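Local coordinates for protein aminoglycoside 6-adenylyltransferase (PDB 2PBE) that confers bacterial resistance to streptomycin by transferring AMP from ATP, or GMP from GTP, to the O-6 position of the drug, and also adenylates streptidine, at residues E21-V26 with Y49-V54; Y144-P149 with Y206-G211; C157-W162 with P268-G273. All coordinates share one frame; numbering follows the deposited sequence.

Interaction 1 of 3, residues E21-V26 with Y49-V54; sequences ERIRLV and YFVTDV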
loop_
_atom_site.group_PDB
_atom_site.type_symbol
_atom_site.label_atom_id
_atom_site.label_comp_id
_atom_site.label_asym_id
_atom_site.label_seq_id
_atom_site.Cartn_x
_atom_site.Cartn_y
_atom_site.Cartn_z
ATOM N N GLU A 21 -1.721 17.260 -6.404
ATOM C CA GLU A 21 -1.364 17.091 -7.808
ATOM C C GLU A 21 0.076 17.427 -8.164
ATOM O O GLU A 21 0.571 16.966 -9.189
ATOM C CB GLU A 21 -2.327 17.892 -8.693
ATOM C CG GLU A 21 -3.728 17.240 -8.791
ATOM C CD GLU A 21 -4.630 17.856 -9.847
ATOM O OE1 GLU A 21 -4.136 18.110 -10.966
ATOM O OE2 GLU A 21 -5.835 18.066 -9.571
ATOM N N ARG A 22 0.765 18.225 -7.345
ATOM C CA ARG A 22 2.157 18.542 -7.653
ATOM C C ARG A 22 3.058 17.391 -7.205
ATOM O O ARG A 22 4.150 17.204 -7.753
ATOM C CB ARG A 22 2.630 19.828 -6.956
ATOM C CG ARG A 22 1.776 21.059 -7.167
ATOM C CD ARG A 22 1.134 21.436 -5.854
ATOM N NE ARG A 22 1.584 22.705 -5.302
ATOM C CZ ARG A 22 1.352 23.098 -4.053
ATOM N NH1 ARG A 22 0.681 22.312 -3.211
ATOM N NH2 ARG A 22 1.772 24.300 -3.650
ATOM N N ILE A 23 2.613 16.622 -6.215
ATOM C CA ILE A 23 3.427 15.516 -5.724
ATOM C C ILE A 23 3.223 14.276 -6.580
ATOM O O ILE A 23 2.132 13.716 -6.635
ATOM C CB ILE A 23 3.123 15.196 -4.254
ATOM C CG1 ILE A 23 3.323 16.454 -3.404
ATOM C CG2 ILE A 23 4.085 14.124 -3.744
ATOM C CD1 ILE A 23 2.878 16.292 -1.977
ATOM N N ARG A 24 4.303 13.859 -7.235
ATOM C CA ARG A 24 4.294 12.702 -8.127
ATOM C C ARG A 24 4.963 11.462 -7.543
ATOM O O ARG A 24 4.559 10.348 -7.825
ATOM C CB ARG A 24 4.976 13.087 -9.440
ATOM C CG ARG A 24 4.272 14.221 -10.183
ATOM C CD ARG A 24 3.055 13.705 -10.920
ATOM N NE ARG A 24 1.808 14.214 -10.375
ATOM C CZ ARG A 24 0.629 13.654 -10.607
ATOM N NH1 ARG A 24 0.545 12.567 -11.371
ATOM N NH2 ARG A 24 -0.475 14.174 -10.076
ATOM N N LEU A 25 5.975 11.659 -6.715
ATOM C CA LEU A 25 6.716 10.549 -6.124
ATOM C C LEU A 25 6.984 10.828 -4.633
ATOM O O LEU A 25 7.170 11.977 -4.234
ATOM C CB LEU A 25 8.034 10.376 -6.893
ATOM C CG LEU A 25 8.874 9.089 -6.864
ATOM C CD1 LEU A 25 9.524 8.906 -5.504
ATOM C CD2 LEU A 25 8.002 7.893 -7.194
ATOM N N VAL A 26 6.979 9.781 -3.814
ATOM C CA VAL A 26 7.225 9.905 -2.380
ATOM C C VAL A 26 8.210 8.844 -1.936
ATOM O O VAL A 26 8.042 7.665 -2.248
ATOM C CB VAL A 26 5.925 9.739 -1.577
ATOM C CG1 VAL A 26 6.206 9.863 -0.091
ATOM C CG2 VAL A 26 4.922 10.785 -2.000
ATOM N N TYR A 49 9.283 14.416 -1.123
ATOM C CA TYR A 49 8.218 14.530 -2.116
ATOM C C TYR A 49 8.817 15.040 -3.414
ATOM O O TYR A 49 9.408 16.121 -3.445
ATOM C CB TYR A 49 7.149 15.546 -1.692
ATOM C CG TYR A 49 6.292 15.211 -0.487
ATOM C CD1 TYR A 49 5.865 13.879 -0.236
ATOM C CD2 TYR A 49 5.793 16.251 0.340
ATOM C CE1 TYR A 49 4.946 13.596 0.817
ATOM C CE2 TYR A 49 4.878 15.982 1.392
ATOM C CZ TYR A 49 4.453 14.654 1.624
ATOM O OH TYR A 49 3.536 14.394 2.634
ATOM N N PHE A 50 8.683 14.265 -4.488
ATOM C CA PHE A 50 9.201 14.704 -5.785
ATOM C C PHE A 50 8.020 15.416 -6.392
ATOM O O PHE A 50 6.971 14.803 -6.610
ATOM C CB PHE A 50 9.636 13.513 -6.623
ATOM C CG PHE A 50 10.899 12.896 -6.151
ATOM C CD1 PHE A 50 12.111 13.188 -6.783
ATOM C CD2 PHE A 50 10.906 12.073 -5.014
ATOM C CE1 PHE A 50 13.338 12.674 -6.283
ATOM C CE2 PHE A 50 12.123 11.549 -4.492
ATOM C CZ PHE A 50 13.344 11.855 -5.133
ATOM N N VAL A 51 8.191 16.702 -6.656
ATOM C CA VAL A 51 7.108 17.518 -7.159
ATOM C C VAL A 51 7.334 18.146 -8.527
ATOM O O VAL A 51 8.439 18.153 -9.051
ATOM C CB VAL A 51 6.791 18.634 -6.139
ATOM C CG1 VAL A 51 6.654 18.034 -4.760
ATOM C CG2 VAL A 51 7.899 19.683 -6.131
ATOM N N THR A 52 6.266 18.691 -9.088
ATOM C CA THR A 52 6.356 19.334 -10.388
ATOM C C THR A 52 6.879 20.769 -10.227
ATOM O O THR A 52 7.858 21.149 -10.887
ATOM C CB THR A 52 4.978 19.361 -11.082
ATOM O OG1 THR A 52 4.007 19.909 -10.183
ATOM C CG2 THR A 52 4.561 17.966 -11.495
ATOM N N ASP A 53 6.243 21.542 -9.341
ATOM C CA ASP A 53 6.609 22.939 -9.091
ATOM C C ASP A 53 7.121 23.182 -7.686
ATOM O O ASP A 53 6.343 23.403 -6.758
ATOM C CB ASP A 53 5.403 23.841 -9.309
ATOM C CG ASP A 53 5.774 25.320 -9.356
ATOM O OD1 ASP A 53 6.826 25.726 -8.801
ATOM O OD2 ASP A 53 4.983 26.089 -9.946
ATOM N N VAL A 54 8.432 23.196 -7.539
ATOM C CA VAL A 54 9.006 23.417 -6.231
ATOM C C VAL A 54 8.654 24.813 -5.688
ATOM O O VAL A 54 8.255 24.942 -4.525
ATOM C CB VAL A 54 10.546 23.145 -6.276
ATOM C CG1 VAL A 54 11.187 24.008 -7.389
ATOM C CG2 VAL A 54 11.160 23.369 -4.929
#
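Ile23 and Val51 face each other as an antiparallel non-hydrogen-bonded pair, with 149° between the short strand axes. Just before it, Thr52 N donates to Arg22 O; just beyond it, Phe50 O takes the N-H of both Arg24 and Leu25, Arg24 N at 2.9 Å and Leu25 N weakly at 3.3 Å. Two residues thus stand opposite one, a classic beta bulge. Phe50 N returns a nearly straight bond to Leu25 O at 2.8 Å. These are neighbouring strands of the mixed sheet in this member of the nucleotidyltransferase clan. On the face carrying Ile23, Val26 and Tyr49, helix 6-19 packs down, and its Phe13 O bonds Tyr49 OH. Ile23 CD1, anti to CA (chi2 172°), makes a CH-pi contact over one face of the Tyr49 ring, 3.8 Å from its centroid but shifted toward the rim. Val26 CG2 touches CD1 of the same ring at 3.7 Å. On the opposite face of the sheet, Leu25 and Phe50 lie side by side, Leu25 CD1 3.5 Å from Phe50 CD2, and Tyr115 meets the Phe50 ring edge-to-face. Arg24 folds back, its NE and NH2 both gripping Glu21 O, while NH1 forms a salt bridge with Asp130.

Interaction 2 of 3, residues Y144-P149 with Y206-G211; sequences YWIKRP and YSFSMG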
loop_
_atom_site.group_PDB
_atom_site.type_symbol
_atom_site.label_atom_id
_atom_site.label_comp_id
_atom_site.label_asym_id
_atom_site.label_seq_id
_atom_site.Cartn_x
_atom_site.Cartn_y
_atom_site.Cartn_z
ATOM N N TYR A 144 5.550 -6.034 -0.550
ATOM C CA TYR A 144 4.497 -5.044 -0.431
ATOM C C TYR A 144 4.323 -4.146 -1.650
ATOM O O TYR A 144 3.379 -3.359 -1.713
ATOM C CB TYR A 144 4.749 -4.167 0.791
ATOM C CG TYR A 144 4.888 -4.930 2.080
ATOM C CD1 TYR A 144 3.776 -5.599 2.652
ATOM C CD2 TYR A 144 6.132 -4.982 2.759
ATOM C CE1 TYR A 144 3.897 -6.314 3.896
ATOM C CE2 TYR A 144 6.269 -5.686 4.007
ATOM C CZ TYR A 144 5.143 -6.344 4.568
ATOM O OH TYR A 144 5.252 -7.012 5.770
ATOM N N TRP A 145 5.211 -4.268 -2.629
ATOM C CA TRP A 145 5.122 -3.411 -3.801
ATOM C C TRP A 145 3.952 -3.736 -4.725
ATOM O O TRP A 145 3.750 -4.886 -5.105
ATOM C CB TRP A 145 6.419 -3.435 -4.619
ATOM C CG TRP A 145 6.493 -2.281 -5.576
ATOM C CD1 TRP A 145 6.586 -2.354 -6.937
ATOM C CD2 TRP A 145 6.460 -0.886 -5.246
ATOM N NE1 TRP A 145 6.618 -1.090 -7.481
ATOM C CE2 TRP A 145 6.541 -0.167 -6.474
ATOM C CE3 TRP A 145 6.368 -0.167 -4.032
ATOM C CZ2 TRP A 145 6.533 1.250 -6.535
ATOM C CZ3 TRP A 145 6.360 1.256 -4.086
ATOM C CH2 TRP A 145 6.444 1.940 -5.344
ATOM N N ILE A 146 3.197 -2.704 -5.087
ATOM C CA ILE A 146 2.047 -2.853 -5.971
ATOM C C ILE A 146 2.194 -1.974 -7.213
ATOM O O ILE A 146 2.582 -0.818 -7.109
ATOM C CB ILE A 146 0.726 -2.497 -5.213
ATOM C CG1 ILE A 146 0.380 -3.610 -4.217
ATOM C CG2 ILE A 146 -0.429 -2.228 -6.205
ATOM C CD1 ILE A 146 0.072 -4.960 -4.859
ATOM N N LYS A 147 1.889 -2.540 -8.377
ATOM C CA LYS A 147 1.937 -1.843 -9.662
ATOM C C LYS A 147 1.186 -2.733 -10.648
ATOM O O LYS A 147 0.937 -3.895 -10.344
ATOM C CB LYS A 147 3.376 -1.640 -10.121
ATOM C CG LYS A 147 4.248 -2.869 -10.057
ATOM C CD LYS A 147 5.501 -2.704 -10.904
ATOM C CE LYS A 147 5.170 -2.857 -12.391
ATOM N NZ LYS A 147 4.588 -4.214 -12.688
ATOM N N ARG A 148 0.817 -2.192 -11.813
ATOM C CA ARG A 148 0.055 -2.960 -12.809
ATOM C C ARG A 148 0.667 -4.349 -13.019
ATOM O O ARG A 148 1.840 -4.482 -13.403
ATOM C CB ARG A 148 -0.034 -2.217 -14.159
ATOM C CG ARG A 148 -1.194 -2.711 -15.066
ATOM C CD ARG A 148 -0.839 -2.609 -16.551
ATOM N NE ARG A 148 0.419 -3.322 -16.769
ATOM C CZ ARG A 148 0.804 -3.927 -17.897
ATOM N NH1 ARG A 148 0.021 -3.915 -18.969
ATOM N NH2 ARG A 148 1.962 -4.582 -17.941
ATOM N N PRO A 149 -0.120 -5.402 -12.789
ATOM C CA PRO A 149 0.449 -6.731 -12.974
ATOM C C PRO A 149 0.611 -7.094 -14.428
ATOM O O PRO A 149 -0.089 -6.553 -15.290
ATOM C CB PRO A 149 -0.562 -7.636 -12.279
ATOM C CG PRO A 149 -1.854 -6.944 -12.551
ATOM C CD PRO A 149 -1.510 -5.485 -12.298
ATOM N N TYR A 206 -1.241 4.321 -10.517
ATOM C CA TYR A 206 -0.116 4.594 -9.632
ATOM C C TYR A 206 0.530 3.296 -9.170
ATOM O O TYR A 206 -0.023 2.206 -9.371
ATOM C CB TYR A 206 -0.552 5.374 -8.378
ATOM C CG TYR A 206 -1.376 6.643 -8.567
ATOM C CD1 TYR A 206 -1.320 7.421 -9.766
ATOM C CD2 TYR A 206 -2.148 7.147 -7.492
ATOM C CE1 TYR A 206 -2.006 8.668 -9.878
ATOM C CE2 TYR A 206 -2.832 8.381 -7.593
ATOM C CZ TYR A 206 -2.758 9.141 -8.777
ATOM O OH TYR A 206 -3.405 10.367 -8.831
ATOM N N SER A 207 1.712 3.421 -8.575
ATOM C CA SER A 207 2.440 2.288 -8.017
ATOM C C SER A 207 2.652 2.702 -6.571
ATOM O O SER A 207 2.898 3.874 -6.310
ATOM C CB SER A 207 3.807 2.119 -8.701
ATOM O OG SER A 207 3.687 1.866 -10.089
ATOM N N PHE A 208 2.564 1.771 -5.633
ATOM C CA PHE A 208 2.750 2.141 -4.242
ATOM C C PHE A 208 3.037 0.951 -3.361
ATOM O O PHE A 208 3.061 -0.185 -3.826
ATOM C CB PHE A 208 1.514 2.877 -3.726
ATOM C CG PHE A 208 0.241 2.099 -3.889
ATOM C CD1 PHE A 208 -0.227 1.266 -2.856
ATOM C CD2 PHE A 208 -0.508 2.190 -5.074
ATOM C CE1 PHE A 208 -1.450 0.526 -2.996
ATOM C CE2 PHE A 208 -1.734 1.460 -5.245
ATOM C CZ PHE A 208 -2.208 0.625 -4.195
ATOM N N SER A 209 3.274 1.216 -2.085
ATOM C CA SER A 209 3.546 0.157 -1.150
ATOM C C SER A 209 2.358 -0.015 -0.219
ATOM O O SER A 209 1.588 0.919 -0.003
ATOM C CB SER A 209 4.825 0.480 -0.389
ATOM O OG SER A 209 5.085 -0.432 0.667
HETATM N N MSE A 210 2.182 -1.230 0.291
HETATM C CA MSE A 210 1.078 -1.510 1.198
HETATM C C MSE A 210 1.593 -1.258 2.595
HETATM O O MSE A 210 0.824 -1.111 3.544
HETATM C CB MSE A 210 0.607 -2.951 1.029
HETATM C CG MSE A 210 0.030 -3.246 -0.357
HETATM SE SE MSE A 210 -0.492 -5.123 -0.660
HETATM C CE MSE A 210 -2.263 -5.074 0.032
ATOM N N GLY A 211 2.916 -1.163 2.695
ATOM C CA GLY A 211 3.557 -0.909 3.967
ATOM C C GLY A 211 3.753 -2.157 4.796
ATOM O O GLY A 211 3.096 -3.173 4.552
#
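Tyr144 lays its ring against Gly211 where strand 145-146 begins and strand 207-209 ends. Its CB passes 3.8 Å from Ser209 OG; CG, anti to the carbonyl carbon (chi1 -56°), is then 3.5 Å from Gly211 O. That carbonyl oxygen hangs 3.1 Å above one face of the ring, shifted toward the rim, with CD1 and CE1 its closest ring atoms. CZ is 3.8 Å from the same oxygen, and OH ends on Asn213 N in a hydrogen bond. Ser209 OG accepts from Gly211 N, an ST turn at the end of its strand.

Behind this, Met210 N bonds Tyr144 O, and Ile146 and Phe208 exchange two backbone bonds, Ile146 N to Phe208 O at 2.8 Å and Phe208 N to Ile146 O at 3.0 Å. On one side of this strand pair Ile146 CG2 rests over the Phe208 ring, 4.2 Å from its centroid, and Ile146 CG1 touches CG of selenomethionine Met210; residues of helix 177-204 pack there.

Strand 145-146 is thus hydrogen-bonded onto the end of the mixed sheet. Phe208 O, held by Ile146 N, also lies over the Trp145 indole; such oxygen-over-ring contacts probably add little attraction.

Interaction 3 of 3, residues C157-W162 with P268-G273; sequences CCNEFW and PDYDEG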
loop_
_atom_site.group_PDB
_atom_site.type_symbol
_atom_site.label_atom_id
_atom_site.label_comp_id
_atom_site.label_asym_id
_atom_site.label_seq_id
_atom_site.Cartn_x
_atom_site.Cartn_y
_atom_site.Cartn_z
ATOM N N CYS A 157 -0.706 -14.513 -8.705
ATOM C CA CYS A 157 -1.515 -14.180 -7.537
ATOM C C CYS A 157 -2.713 -15.103 -7.383
ATOM O O CYS A 157 -3.072 -15.473 -6.266
ATOM C CB CYS A 157 -2.006 -12.739 -7.602
ATOM S SG CYS A 157 -2.824 -12.205 -6.077
ATOM N N CYS A 158 -3.323 -15.486 -8.500
ATOM C CA CYS A 158 -4.480 -16.367 -8.453
ATOM C C CYS A 158 -4.036 -17.784 -8.097
ATOM O O CYS A 158 -4.703 -18.482 -7.329
ATOM C CB CYS A 158 -5.206 -16.374 -9.788
ATOM S SG CYS A 158 -5.927 -14.787 -10.236
ATOM N N ASN A 159 -2.898 -18.201 -8.641
ATOM C CA ASN A 159 -2.374 -19.529 -8.388
ATOM C C ASN A 159 -2.132 -19.701 -6.895
ATOM O O ASN A 159 -2.650 -20.623 -6.280
ATOM C CB ASN A 159 -1.078 -19.720 -9.174
ATOM C CG ASN A 159 -0.648 -21.170 -9.255
ATOM O OD1 ASN A 159 -0.836 -21.841 -10.276
ATOM N ND2 ASN A 159 -0.072 -21.663 -8.175
ATOM N N GLU A 160 -1.383 -18.777 -6.314
ATOM C CA GLU A 160 -1.066 -18.816 -4.892
ATOM C C GLU A 160 -2.313 -18.745 -4.030
ATOM O O GLU A 160 -2.470 -19.504 -3.069
ATOM C CB GLU A 160 -0.137 -17.650 -4.530
ATOM C CG GLU A 160 0.318 -17.612 -3.071
ATOM C CD GLU A 160 1.279 -18.741 -2.697
ATOM O OE1 GLU A 160 1.808 -18.714 -1.563
ATOM O OE2 GLU A 160 1.500 -19.656 -3.525
ATOM N N PHE A 161 -3.199 -17.816 -4.373
ATOM C CA PHE A 161 -4.442 -17.644 -3.634
ATOM C C PHE A 161 -5.201 -18.957 -3.490
ATOM O O PHE A 161 -5.415 -19.444 -2.390
ATOM C CB PHE A 161 -5.365 -16.665 -4.340
ATOM C CG PHE A 161 -6.676 -16.463 -3.634
ATOM C CD1 PHE A 161 -6.750 -15.597 -2.534
ATOM C CD2 PHE A 161 -7.828 -17.167 -4.027
ATOM C CE1 PHE A 161 -7.956 -15.421 -1.820
ATOM C CE2 PHE A 161 -9.053 -17.004 -3.322
ATOM C CZ PHE A 161 -9.104 -16.117 -2.208
ATOM N N TRP A 162 -5.610 -19.520 -4.622
ATOM C CA TRP A 162 -6.371 -20.752 -4.596
ATOM C C TRP A 162 -5.610 -21.958 -4.072
ATOM O O TRP A 162 -6.198 -22.803 -3.387
ATOM C CB TRP A 162 -6.947 -21.021 -5.979
ATOM C CG TRP A 162 -7.894 -19.954 -6.402
ATOM C CD1 TRP A 162 -7.616 -18.890 -7.222
ATOM C CD2 TRP A 162 -9.249 -19.793 -5.986
ATOM N NE1 TRP A 162 -8.718 -18.074 -7.341
ATOM C CE2 TRP A 162 -9.736 -18.596 -6.596
ATOM C CE3 TRP A 162 -10.111 -20.539 -5.154
ATOM C CZ2 TRP A 162 -11.059 -18.112 -6.407
ATOM C CZ3 TRP A 162 -11.452 -20.059 -4.950
ATOM C CH2 TRP A 162 -11.903 -18.847 -5.585
ATOM N N PRO A 268 -8.058 -17.264 -14.845
ATOM C CA PRO A 268 -7.662 -18.649 -14.593
ATOM C C PRO A 268 -8.819 -19.578 -14.309
ATOM O O PRO A 268 -9.949 -19.143 -14.140
ATOM C CB PRO A 268 -6.743 -18.527 -13.387
ATOM C CG PRO A 268 -6.231 -17.127 -13.479
ATOM C CD PRO A 268 -7.453 -16.359 -13.857
ATOM N N ASP A 269 -8.513 -20.869 -14.233
ATOM C CA ASP A 269 -9.528 -21.867 -13.943
ATOM C C ASP A 269 -9.375 -22.368 -12.513
ATOM O O ASP A 269 -10.081 -23.298 -12.087
ATOM C CB ASP A 269 -9.454 -23.048 -14.926
ATOM C CG ASP A 269 -8.092 -23.728 -14.942
ATOM O OD1 ASP A 269 -7.559 -24.047 -13.862
ATOM O OD2 ASP A 269 -7.547 -23.971 -16.036
ATOM N N TYR A 270 -8.460 -21.743 -11.777
ATOM C CA TYR A 270 -8.225 -22.112 -10.397
ATOM C C TYR A 270 -9.489 -21.920 -9.571
ATOM O O TYR A 270 -9.789 -22.724 -8.698
ATOM C CB TYR A 270 -7.104 -21.278 -9.796
ATOM C CG TYR A 270 -5.851 -21.203 -10.641
ATOM C CD1 TYR A 270 -5.318 -22.355 -11.265
ATOM C CD2 TYR A 270 -5.140 -19.977 -10.765
ATOM C CE1 TYR A 270 -4.088 -22.294 -11.999
ATOM C CE2 TYR A 270 -3.917 -19.897 -11.493
ATOM C CZ TYR A 270 -3.391 -21.059 -12.102
ATOM O OH TYR A 270 -2.188 -21.016 -12.781
ATOM N N ASP A 271 -10.219 -20.845 -9.846
ATOM C CA ASP A 271 -11.460 -20.526 -9.134
ATOM C C ASP A 271 -12.397 -21.731 -9.213
ATOM O O ASP A 271 -12.719 -22.386 -8.213
ATOM C CB ASP A 271 -12.111 -19.300 -9.794
ATOM C CG ASP A 271 -13.506 -18.958 -9.239
ATOM O OD1 ASP A 271 -14.006 -19.636 -8.316
ATOM O OD2 ASP A 271 -14.107 -17.976 -9.754
ATOM N N GLU A 272 -12.825 -22.013 -10.431
ATOM C CA GLU A 272 -13.719 -23.114 -10.715
ATOM C C GLU A 272 -13.228 -24.467 -10.194
ATOM O O GLU A 272 -13.985 -25.220 -9.575
ATOM C CB GLU A 272 -13.914 -23.186 -12.219
ATOM C CG GLU A 272 -14.876 -24.214 -12.691
ATOM C CD GLU A 272 -15.022 -24.140 -14.188
ATOM O OE1 GLU A 272 -13.985 -24.306 -14.882
ATOM O OE2 GLU A 272 -16.159 -23.907 -14.666
ATOM N N GLY A 273 -11.974 -24.785 -10.480
ATOM C CA GLY A 273 -11.421 -26.049 -10.034
ATOM C C GLY A 273 -11.461 -26.221 -8.527
ATOM O O GLY A 273 -11.881 -27.273 -8.019
#
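Tyr270 OH lies 3.0 Å from Asn159 OD1 and is hydrogen-bonded to Asp155 OD1, so two side chains one turn apart on helix 151-173 converge on a single phenol oxygen. Asn159 CG, anti to the backbone N (chi1 -165°), is carried toward the phenol, and the amide crosses obliquely with its plane 84° from that of the ring. Further in, the tyrosine ring lies against the helix itself: CD2 is 3.6 Å from Cys158 C, and Cys158 CB sits at the ring edge, 3.7 Å from CD2. The same Cys158 CB touches Pro268 CG at 3.9 Å, just before helix 270-283 begins.

One turn further on, Trp162 receives the first turn of that helix. Its CD1 meets Tyr270 CB at 3.5 Å, while Asp271 CA is centred over the six-membered ring, 3.7 Å from the centroid, in a CH-pi contact. The Asp271 carboxylate lies nearly parallel above the indole's rim, the planes 10° apart and OD1 3.5 Å from Trp162 CH2. Phe161 CD2 lies over the opposite indole face, and Phe252 of helix 238-263 stacks with Phe161 and meets Trp162. The contact thus docks the C-terminal helix onto a bundle of helices.

Asp271 has two polar partners, a salt bridge from OD1 to Arg253 NE and a hydrogen bond between OD2 and Tyr267 OH. These, with its place in a helix's first turn, would stabilise a carboxylate anion over the indole, while contacts across the two segments are mainly apolar and aromatic.

Overall arrangement
Interactions 1 and 2 belong to one mixed sheet, their centres 18 Å apart: interaction 1 joins two strands inside it, and interaction 2 attaches its terminal strand 145-146. Both are buried and rest on backbone hydrogen bonds, with a helix packed on an apolar face: helix 6-19 at interaction 1, helix 177-204 at interaction 2. Interaction 3 is only partly buried, about 39 Å from interaction 1 between centres and across the middle of the chain. It has no backbone bond between its segments and depends on aromatic packing with polar anchors around it. Strand 145-146 is followed in the chain by helix 151-173, linking interaction 2 to interaction 3 and the sheet to the helical bundle.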